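Local structure of methyl-CpG-binding domain protein 1 (Homo sapiens, 6D1T) at residues V49-Y54 / T62-K67; P15-R20 / R53-A58. The protein binds methylated CpG sites in promoter DNA through the methyl-CpG-binding domain seen here and represses transcription, recruiting ATF7IP to silence genes. All blocks are in the same frame, centred on the assembly; numbering follows the deposited sequence.

Contact 1: V49-Y54 / T62-K67; sequences VELTRY and TLFDFK. With nucleotides of chain C.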
ATOM      1  N   VAL A  49      -0.616  -9.197   2.920  1.00 52.76           N
ATOM      2  CA  VAL A  49      -0.361 -10.587   2.499  1.00 54.44           C
ATOM      3  C   VAL A  49       0.204 -10.589   1.081  1.00 54.03           C
ATOM      4  O   VAL A  49       1.209 -11.217   0.858  1.00 57.56           O
ATOM      5  CB  VAL A  49      -1.639 -11.449   2.580  1.00 55.94           C
ATOM      6  CG1 VAL A  49      -1.510 -12.754   1.803  1.00 58.41           C
ATOM      7  CG2 VAL A  49      -2.032 -11.727   4.023  1.00 57.58           C
ATOM      8  N   GLU A  50      -0.463  -9.930   0.122  1.00 52.35           N
ATOM      9  CA  GLU A  50       0.093  -9.821  -1.264  1.00 52.26           C
ATOM     10  C   GLU A  50       1.516  -9.201  -1.187  1.00 52.18           C
ATOM     11  O   GLU A  50       2.419  -9.601  -1.915  1.00 54.62           O
ATOM     12  CB  GLU A  50      -0.796  -8.970  -2.184  1.00 50.23           C
ATOM     13  CG  GLU A  50      -2.203  -9.512  -2.441  1.00 52.78           C
ATOM     14  CD  GLU A  50      -3.049  -8.637  -3.386  1.00 52.87           C
ATOM     15  OE1 GLU A  50      -4.177  -9.070  -3.804  1.00 53.58           O
ATOM     16  OE2 GLU A  50      -2.576  -7.531  -3.740  1.00 49.33           O
ATOM     17  N   LEU A  51       1.725  -8.250  -0.279  1.00 49.15           N
ATOM     18  CA  LEU A  51       2.972  -7.491  -0.241  1.00 49.95           C
ATOM     19  C   LEU A  51       4.109  -8.311   0.398  1.00 52.12           C
ATOM     20  O   LEU A  51       5.250  -8.236  -0.084  1.00 52.46           O
ATOM     21  CB  LEU A  51       2.748  -6.178   0.516  1.00 48.06           C
ATOM     22  CG  LEU A  51       4.002  -5.338   0.717  1.00 48.23           C
ATOM     23  CD1 LEU A  51       4.529  -4.836  -0.612  1.00 47.38           C
ATOM     24  CD2 LEU A  51       3.714  -4.180   1.642  1.00 48.08           C
ATOM     25  N   THR A  52       3.824  -9.030   1.484  1.00 52.73           N
ATOM     26  CA  THR A  52       4.792  -9.949   2.115  1.00 58.15           C
ATOM     27  C   THR A  52       5.227 -11.027   1.101  1.00 60.30           C
ATOM     28  O   THR A  52       6.411 -11.390   1.049  1.00 60.24           O
ATOM     29  CB  THR A  52       4.212 -10.567   3.408  1.00 60.69           C
ATOM     30  OG1 THR A  52       4.482  -9.673   4.490  1.00 60.68           O
ATOM     31  CG2 THR A  52       4.775 -11.930   3.754  1.00 64.88           C
ATOM     32  N   ARG A  53       4.268 -11.546   0.325  1.00 59.82           N
ATOM     33  CA  ARG A  53       4.557 -12.568  -0.718  1.00 63.39           C
ATOM     34  C   ARG A  53       5.444 -11.934  -1.799  1.00 62.83           C
ATOM     35  O   ARG A  53       6.381 -12.561  -2.281  1.00 66.02           O
ATOM     36  CB  ARG A  53       3.260 -13.136  -1.331  1.00 63.27           C
ATOM     37  CG  ARG A  53       3.470 -14.265  -2.345  1.00 66.96           C
ATOM     38  CD  ARG A  53       2.187 -14.892  -2.886  0.50 66.92           C
ATOM     39  NE  ARG A  53       2.250 -16.345  -3.032  0.50 70.47           N
ATOM     40  CZ  ARG A  53       1.188 -17.120  -3.226  0.50 71.72           C
ATOM     41  NH1 ARG A  53       1.289 -18.434  -3.145  0.50 76.01           N
ATOM     42  NH2 ARG A  53       0.019 -16.570  -3.486  0.50 68.77           N
ATOM     43  N   TYR A  54       5.153 -10.695  -2.166  1.00 58.46           N
ATOM     44  CA  TYR A  54       5.865 -10.047  -3.274  1.00 59.05           C
ATOM     45  C   TYR A  54       7.350  -9.820  -2.966  1.00 61.65           C
ATOM     46  O   TYR A  54       8.179 -10.016  -3.829  1.00 63.72           O
ATOM     47  CB  TYR A  54       5.262  -8.683  -3.578  1.00 54.59           C
ATOM     48  CG  TYR A  54       5.709  -8.062  -4.878  1.00 52.83           C
ATOM     49  CD1 TYR A  54       5.048  -8.350  -6.058  1.00 52.62           C
ATOM     50  CD2 TYR A  54       6.744  -7.142  -4.921  1.00 51.23           C
ATOM     51  CE1 TYR A  54       5.410  -7.753  -7.254  1.00 52.70           C
ATOM     52  CE2 TYR A  54       7.118  -6.533  -6.106  1.00 51.29           C
ATOM     53  CZ  TYR A  54       6.454  -6.845  -7.282  1.00 51.42           C
ATOM     54  OH  TYR A  54       6.824  -6.278  -8.466  1.00 51.66           O
ATOM     55  N   THR A  62       6.931  -6.982   9.807  1.00 72.67           N
ATOM     56  CA  THR A  62       6.214  -7.105  11.063  1.00 75.59           C
ATOM     57  C   THR A  62       5.860  -5.702  11.566  1.00 74.28           C
ATOM     58  O   THR A  62       4.728  -5.467  11.989  1.00 72.85           O
ATOM     59  CB  THR A  62       7.004  -7.892  12.120  1.00 81.67           C
ATOM     60  OG1 THR A  62       7.532  -9.080  11.535  1.00 82.69           O
ATOM     61  CG2 THR A  62       6.155  -8.280  13.313  1.00 84.81           C
ATOM     62  N   LEU A  63       6.814  -4.774  11.462  1.00 74.05           N
ATOM     63  CA  LEU A  63       6.638  -3.422  12.004  1.00 74.34           C
ATOM     64  C   LEU A  63       6.135  -2.444  10.920  1.00 69.74           C
ATOM     65  O   LEU A  63       6.196  -1.246  11.148  1.00 70.65           O
ATOM     66  CB  LEU A  63       7.975  -2.956  12.612  1.00 78.09           C
ATOM     67  N   PHE A  64       5.609  -2.923   9.773  1.00 66.56           N
ATOM     68  CA  PHE A  64       5.095  -2.017   8.684  1.00 62.40           C
ATOM     69  C   PHE A  64       3.570  -1.931   8.745  1.00 61.48           C
ATOM     70  O   PHE A  64       2.882  -2.954   8.665  1.00 61.26           O
ATOM     71  CB  PHE A  64       5.492  -2.491   7.281  1.00 59.19           C
ATOM     72  CG  PHE A  64       5.008  -1.610   6.142  1.00 54.99           C
ATOM     73  CD1 PHE A  64       5.464  -0.300   5.991  1.00 54.44           C
ATOM     74  CD2 PHE A  64       4.127  -2.092   5.187  1.00 51.29           C
ATOM     75  CE1 PHE A  64       5.027   0.503   4.940  1.00 50.17           C
ATOM     76  CE2 PHE A  64       3.691  -1.282   4.139  1.00 48.50           C
ATOM     77  CZ  PHE A  64       4.148   0.009   4.013  1.00 47.56           C
ATOM     78  N   ASP A  65       3.062  -0.706   8.861  1.00 62.38           N
ATOM     79  CA  ASP A  65       1.608  -0.435   8.886  1.00 62.98           C
ATOM     80  C   ASP A  65       1.150  -0.279   7.443  1.00 57.15           C
ATOM     81  O   ASP A  65       1.403   0.755   6.840  1.00 55.78           O
ATOM     82  CB  ASP A  65       1.262   0.825   9.708  1.00 67.68           C
ATOM     83  CG  ASP A  65      -0.231   1.153   9.816  1.00 68.35           C
ATOM     84  OD1 ASP A  65      -1.040   0.242   9.615  1.00 64.82           O
ATOM     85  OD2 ASP A  65      -0.571   2.338  10.111  1.00 73.82           O
ATOM     86  N   PHE A  66       0.499  -1.306   6.909  1.00 54.21           N
ATOM     87  CA  PHE A  66       0.107  -1.328   5.490  1.00 50.04           C
ATOM     88  C   PHE A  66      -0.894  -0.204   5.216  1.00 48.63           C
ATOM     89  O   PHE A  66      -0.791   0.513   4.220  1.00 45.89           O
ATOM     90  CB  PHE A  66      -0.517  -2.677   5.118  1.00 48.69           C
ATOM     91  CG  PHE A  66      -0.939  -2.810   3.671  1.00 45.13           C
ATOM     92  CD1 PHE A  66      -2.151  -2.302   3.230  1.00 42.50           C
ATOM     93  CD2 PHE A  66      -0.130  -3.469   2.756  1.00 44.10           C
ATOM     94  CE1 PHE A  66      -2.535  -2.437   1.904  1.00 42.53           C
ATOM     95  CE2 PHE A  66      -0.515  -3.607   1.430  1.00 42.96           C
ATOM     96  CZ  PHE A  66      -1.715  -3.097   1.001  1.00 42.56           C
ATOM     97  N   LYS A  67      -1.874  -0.070   6.097  1.00 49.62           N
ATOM     98  CA  LYS A  67      -2.868   0.962   5.909  1.00 51.10           C
ATOM     99  C   LYS A  67      -2.162   2.315   5.764  1.00 49.06           C
ATOM    100  O   LYS A  67      -2.368   2.981   4.778  1.00 48.98           O
ATOM    101  CB  LYS A  67      -3.920   0.976   7.034  1.00 53.72           C
ATOM    102  CG  LYS A  67      -5.277   1.556   6.614  1.00 52.99           C
ATOM    103  CD  LYS A  67      -6.224   1.932   7.773  1.00 54.92           C
ATOM    104  CE  LYS A  67      -7.322   2.891   7.352  1.00 54.01           C
ATOM    105  NZ  LYS A  67      -7.979   2.453   6.082  1.00 51.50           N
TER
ATOM    106  P    DA C   5      -3.703  -7.747   5.657  1.00 57.84           P
ATOM    107  OP1  DA C   5      -2.509  -8.515   6.072  1.00 55.94           O
ATOM    108  OP2  DA C   5      -3.606  -6.488   4.784  1.00 52.96           O
ATOM    109  O5'  DA C   5      -4.761  -8.669   4.872  1.00 51.04           O
ATOM    110  C5'  DA C   5      -5.217  -9.940   5.410  1.00 48.01           C
ATOM    111  C4'  DA C   5      -6.270 -10.524   4.505  1.00 45.12           C
ATOM    112  O4'  DA C   5      -7.479  -9.770   4.654  1.00 42.91           O
ATOM    113  C3'  DA C   5      -5.924 -10.477   3.008  1.00 46.09           C
ATOM    114  O3'  DA C   5      -5.767 -11.822   2.593  1.00 47.54           O
ATOM    115  C2'  DA C   5      -7.104  -9.772   2.352  1.00 43.11           C
ATOM    116  C1'  DA C   5      -8.177  -9.770   3.442  1.00 41.65           C
ATOM    117  N9   DA C   5      -9.045  -8.590   3.426  1.00 38.87           N
ATOM    118  C8   DA C   5      -8.668  -7.273   3.339  1.00 38.90           C
ATOM    119  N7   DA C   5      -9.675  -6.438   3.297  1.00 38.34           N
ATOM    120  C5   DA C   5     -10.791  -7.259   3.367  1.00 37.30           C
ATOM    121  C6   DA C   5     -12.170  -6.985   3.366  1.00 36.32           C
ATOM    122  N6   DA C   5     -12.679  -5.757   3.308  1.00 34.45           N
ATOM    123  N1   DA C   5     -13.019  -8.034   3.473  1.00 37.51           N
ATOM    124  C2   DA C   5     -12.512  -9.266   3.516  1.00 37.92           C
ATOM    125  N3   DA C   5     -11.236  -9.651   3.522  1.00 40.07           N
ATOM    126  C4   DA C   5     -10.417  -8.587   3.443  1.00 38.00           C
TER
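Leu51 of helix 48-55 meets Phe64 and Phe66 of the segment that follows the helix. The leucine can be followed outward. Its CB faces the second segment, with CE2 of Phe66 as the nearest atom there, 4.3 Å away. CG lies anti to the backbone N (chi1 176°), which carries the branch out from the helix toward the two rings. The branch then splits between two tasks. CD2 does the touching across the contact: it sits 3.8 Å from CE2 of Phe64 and 4.1 Å from CD2 of Phe66. It meets the Phe66 ring at its edge, near the ring plane, and approaches the Phe64 ring obliquely. The leucine side chain crosses that of Phe64 at about a right angle. CD1 serves another neighbour and packs on Trp17.

Both phenylalanines also have CG anti to the backbone N. Though Asp65 stands between them, their rings converge on the same methyl group. Further apolar cover comes from Ile45, which touches both Leu51 and Phe66. Tyr37 meets the Phe66 ring edge-to-face, and its OH is hydrogen-bonded to the Phe66 carbonyl oxygen.

Two residues earlier, Val49 points away from this core and toward the DNA. Its CG2 lies 3.8 Å from OP1 of DA5 of chain C and 3.9 Å from C5' of the same nucleotide. This is van der Waals contact with the backbone of the DNA strand.

The contact joins the DNA-facing helix to the irregular C-terminal segment, while the phosphate of DA5 of chain C lies near the N-terminal start of the helix, by Val49. No hydrogen bond links the two segments. Only carbon atoms meet and all three residues are buried, so the contact rests on apolar packing alone.

Contact 2: P15-R20 / R53-A58; sequences PGWKRR and RYLGPA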
ATOM      1  N   PRO A  15      12.842   2.685  -3.007  1.00 53.13           N
ATOM      2  CA  PRO A  15      12.777   3.417  -4.270  1.00 52.10           C
ATOM      3  C   PRO A  15      11.783   2.791  -5.253  1.00 48.75           C
ATOM      4  O   PRO A  15      11.747   1.541  -5.388  1.00 50.18           O
ATOM      5  CB  PRO A  15      14.215   3.321  -4.805  1.00 54.78           C
ATOM      6  CG  PRO A  15      15.068   3.221  -3.553  1.00 56.33           C
ATOM      7  CD  PRO A  15      14.223   2.441  -2.568  1.00 55.03           C
ATOM      8  N   GLY A  16      10.992   3.628  -5.916  1.00 45.78           N
ATOM      9  CA  GLY A  16      10.070   3.185  -7.002  1.00 44.73           C
ATOM     10  C   GLY A  16       8.664   2.803  -6.506  1.00 41.99           C
ATOM     11  O   GLY A  16       7.691   2.852  -7.261  1.00 39.52           O
ATOM     12  N   TRP A  17       8.542   2.421  -5.240  1.00 42.42           N
ATOM     13  CA  TRP A  17       7.240   2.082  -4.669  1.00 43.60           C
ATOM     14  C   TRP A  17       6.357   3.326  -4.535  1.00 44.64           C
ATOM     15  O   TRP A  17       6.790   4.361  -4.046  1.00 44.23           O
ATOM     16  CB  TRP A  17       7.397   1.404  -3.307  1.00 44.10           C
ATOM     17  CG  TRP A  17       7.785  -0.028  -3.402  1.00 43.91           C
ATOM     18  CD1 TRP A  17       9.049  -0.550  -3.352  1.00 45.34           C
ATOM     19  CD2 TRP A  17       6.886  -1.130  -3.566  1.00 43.17           C
ATOM     20  NE1 TRP A  17       8.995  -1.906  -3.476  1.00 46.37           N
ATOM     21  CE2 TRP A  17       7.684  -2.296  -3.616  1.00 44.94           C
ATOM     22  CE3 TRP A  17       5.496  -1.247  -3.676  1.00 41.07           C
ATOM     23  CZ2 TRP A  17       7.128  -3.563  -3.770  1.00 44.82           C
ATOM     24  CZ3 TRP A  17       4.946  -2.497  -3.826  1.00 41.68           C
ATOM     25  CH2 TRP A  17       5.753  -3.641  -3.873  1.00 44.06           C
ATOM     26  N   LYS A  18       5.089   3.137  -4.893  1.00 46.18           N
ATOM     27  CA  LYS A  18       4.073   4.164  -4.867  1.00 45.98           C
ATOM     28  C   LYS A  18       2.914   3.697  -3.973  1.00 44.40           C
ATOM     29  O   LYS A  18       2.647   2.538  -3.851  1.00 41.08           O
ATOM     30  CB  LYS A  18       3.609   4.457  -6.298  1.00 47.91           C
ATOM     31  CG  LYS A  18       4.671   5.073  -7.205  1.00 51.25           C
ATOM     32  CD  LYS A  18       4.964   6.522  -6.916  1.00 53.29           C
ATOM     33  CE  LYS A  18       6.062   7.099  -7.806  1.00 58.07           C
ATOM     34  N   ARG A  19       2.246   4.647  -3.346  1.00 44.75           N
ATOM     35  CA  ARG A  19       1.115   4.375  -2.474  1.00 44.05           C
ATOM     36  C   ARG A  19       0.039   5.426  -2.729  1.00 44.05           C
ATOM     37  O   ARG A  19       0.320   6.537  -3.189  1.00 43.92           O
ATOM     38  CB  ARG A  19       1.570   4.403  -1.018  1.00 44.68           C
ATOM     39  CG  ARG A  19       0.455   4.363   0.008  1.00 44.48           C
ATOM     40  CD  ARG A  19       0.955   4.697   1.392  1.00 46.42           C
ATOM     41  NE  ARG A  19      -0.119   4.586   2.365  1.00 47.63           N
ATOM     42  CZ  ARG A  19      -0.964   5.567   2.680  1.00 46.50           C
ATOM     43  NH1 ARG A  19      -0.816   6.761   2.138  1.00 46.16           N
ATOM     44  NH2 ARG A  19      -1.949   5.336   3.532  1.00 47.64           N
ATOM     45  N   ARG A  20      -1.177   5.025  -2.420  1.00 44.31           N
ATOM     46  CA  ARG A  20      -2.396   5.774  -2.668  1.00 45.90           C
ATOM     47  C   ARG A  20      -3.473   5.319  -1.686  1.00 42.52           C
ATOM     48  O   ARG A  20      -3.664   4.109  -1.503  1.00 40.86           O
ATOM     49  CB  ARG A  20      -2.894   5.458  -4.071  1.00 49.43           C
ATOM     50  CG  ARG A  20      -3.898   6.453  -4.610  1.00 54.26           C
ATOM     51  CD  ARG A  20      -4.624   5.844  -5.789  1.00 57.03           C
ATOM     52  NE  ARG A  20      -5.546   6.830  -6.325  1.00 62.67           N
ATOM     53  CZ  ARG A  20      -6.722   6.548  -6.852  1.00 65.32           C
ATOM     54  NH1 ARG A  20      -7.083   5.284  -7.008  1.00 63.36           N
ATOM     55  NH2 ARG A  20      -7.533   7.537  -7.207  1.00 67.86           N
ATOM     56  N   ARG A  53       4.268 -11.546   0.325  1.00 59.82           N
ATOM     57  CA  ARG A  53       4.557 -12.568  -0.718  1.00 63.39           C
ATOM     58  C   ARG A  53       5.444 -11.934  -1.799  1.00 62.83           C
ATOM     59  O   ARG A  53       6.381 -12.561  -2.281  1.00 66.02           O
ATOM     60  CB  ARG A  53       3.260 -13.136  -1.331  1.00 63.27           C
ATOM     61  CG  ARG A  53       3.470 -14.265  -2.345  1.00 66.96           C
ATOM     62  CD  ARG A  53       2.187 -14.892  -2.886  0.50 66.92           C
ATOM     63  NE  ARG A  53       2.250 -16.345  -3.032  0.50 70.47           N
ATOM     64  CZ  ARG A  53       1.188 -17.120  -3.226  0.50 71.72           C
ATOM     65  NH1 ARG A  53       1.289 -18.434  -3.145  0.50 76.01           N
ATOM     66  NH2 ARG A  53       0.019 -16.570  -3.486  0.50 68.77           N
ATOM     67  N   TYR A  54       5.153 -10.695  -2.166  1.00 58.46           N
ATOM     68  CA  TYR A  54       5.865 -10.047  -3.274  1.00 59.05           C
ATOM     69  C   TYR A  54       7.350  -9.820  -2.966  1.00 61.65           C
ATOM     70  O   TYR A  54       8.179 -10.016  -3.829  1.00 63.72           O
ATOM     71  CB  TYR A  54       5.262  -8.683  -3.578  1.00 54.59           C
ATOM     72  CG  TYR A  54       5.709  -8.062  -4.878  1.00 52.83           C
ATOM     73  CD1 TYR A  54       5.048  -8.350  -6.058  1.00 52.62           C
ATOM     74  CD2 TYR A  54       6.744  -7.142  -4.921  1.00 51.23           C
ATOM     75  CE1 TYR A  54       5.410  -7.753  -7.254  1.00 52.70           C
ATOM     76  CE2 TYR A  54       7.118  -6.533  -6.106  1.00 51.29           C
ATOM     77  CZ  TYR A  54       6.454  -6.845  -7.282  1.00 51.42           C
ATOM     78  OH  TYR A  54       6.824  -6.278  -8.466  1.00 51.66           O
ATOM     79  N   LEU A  55       7.680  -9.373  -1.766  1.00 63.47           N
ATOM     80  CA  LEU A  55       9.018  -8.774  -1.541  1.00 67.04           C
ATOM     81  C   LEU A  55      10.086  -9.843  -1.216  1.00 72.14           C
ATOM     82  O   LEU A  55      11.283  -9.561  -1.267  1.00 71.01           O
ATOM     83  CB  LEU A  55       8.901  -7.730  -0.432  1.00 64.81           C
ATOM     84  CG  LEU A  55       8.278  -6.416  -0.885  1.00 62.37           C
ATOM     85  CD1 LEU A  55       7.916  -5.549   0.299  1.00 62.11           C
ATOM     86  CD2 LEU A  55       9.220  -5.678  -1.818  1.00 63.26           C
ATOM     87  N   GLY A  56       9.665 -11.052  -0.890  1.00 77.48           N
ATOM     88  CA  GLY A  56      10.610 -12.131  -0.581  1.00 85.69           C
ATOM     89  C   GLY A  56      10.945 -12.165   0.901  1.00 88.66           C
ATOM     90  O   GLY A  56      10.622 -11.224   1.645  1.00 85.73           O
ATOM     91  N   PRO A  57      11.588 -13.242   1.345  1.00 93.22           N
ATOM     92  CA  PRO A  57      11.898 -13.399   2.765  1.00 96.47           C
ATOM     93  C   PRO A  57      12.800 -12.252   3.227  1.00 95.44           C
ATOM     94  O   PRO A  57      12.675 -11.792   4.352  1.00 96.95           O
ATOM     95  CB  PRO A  57      12.597 -14.763   2.890  1.00103.15           C
ATOM     96  CG  PRO A  57      12.185 -15.488   1.631  1.00103.31           C
ATOM     97  CD  PRO A  57      12.076 -14.392   0.587  1.00 98.28           C
ATOM     98  N   ALA A  58      13.665 -11.788   2.326  1.00 94.76           N
ATOM     99  CA  ALA A  58      14.469 -10.583   2.535  1.00 94.20           C
ATOM    100  C   ALA A  58      13.751  -9.614   3.485  1.00 91.07           C
ATOM    101  O   ALA A  58      14.339  -9.194   4.477  1.00 92.86           O
ATOM    102  CB  ALA A  58      14.758  -9.924   1.207  1.00 91.22           C
TER
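Trp17 reaches across to Tyr54 and Leu55 at the C-terminal end of helix 48-55. The first segment starts as a loop through Pro15 and Gly16 and reaches Trp17 just before strand 18-23. The Trp17 backbone is hydrogen-bonded to Cys10. Its CG lies beside the backbone N and anti to the carbonyl carbon (chi1 -78°), and the indole extends toward the helix.

The six-membered part of the indole makes the closest contacts. CZ2 lies 3.6 Å from CD2 of Leu55, which comes in obliquely. On Tyr54, CD2 lies at the indole edge, near its plane, and is 3.8 Å from both CZ2 and CH2 of Trp17. The six-membered ring of Trp17 and the ring of Tyr54 have planes at 81° and centroids 5.6 Å apart. The tyrosine hydroxyl is hydrogen-bonded to Asp43 and Ser39, which fixes the far end of its ring.

Beyond Trp17, Lys18 and Arg20 continue as strand, with backbone hydrogen bonds to Gln38 and Tyr36 of strand 33-38. Arg19 pairs in the same way with Leu8 of strand 8-9. Ile45 touches both Trp17 and Tyr54. The arrangement belongs to the alpha/beta fold of the methyl-CpG-binding domain, in which a short helix packs beside an antiparallel sheet.

How the contacts relate
From the N terminus, the chain first passes residues 15-20, then runs through strands 33-38 and 44-45 into helix 48-55. Contact 2 closes this long loop, with 32 residues between its segments. Contact 1 closes a shorter one, with seven intervening residues, from the helix to 62-67. The two loops cross: contact 1 opens on the helix before contact 2 closes, and both include Arg53 and Tyr54. The contacts also touch directly. A probable hydrogen bond of 2.7 Å joins NH2 of Arg19 to O of Lys67. Together they tie sheet, helix and C-terminal segment into one domain.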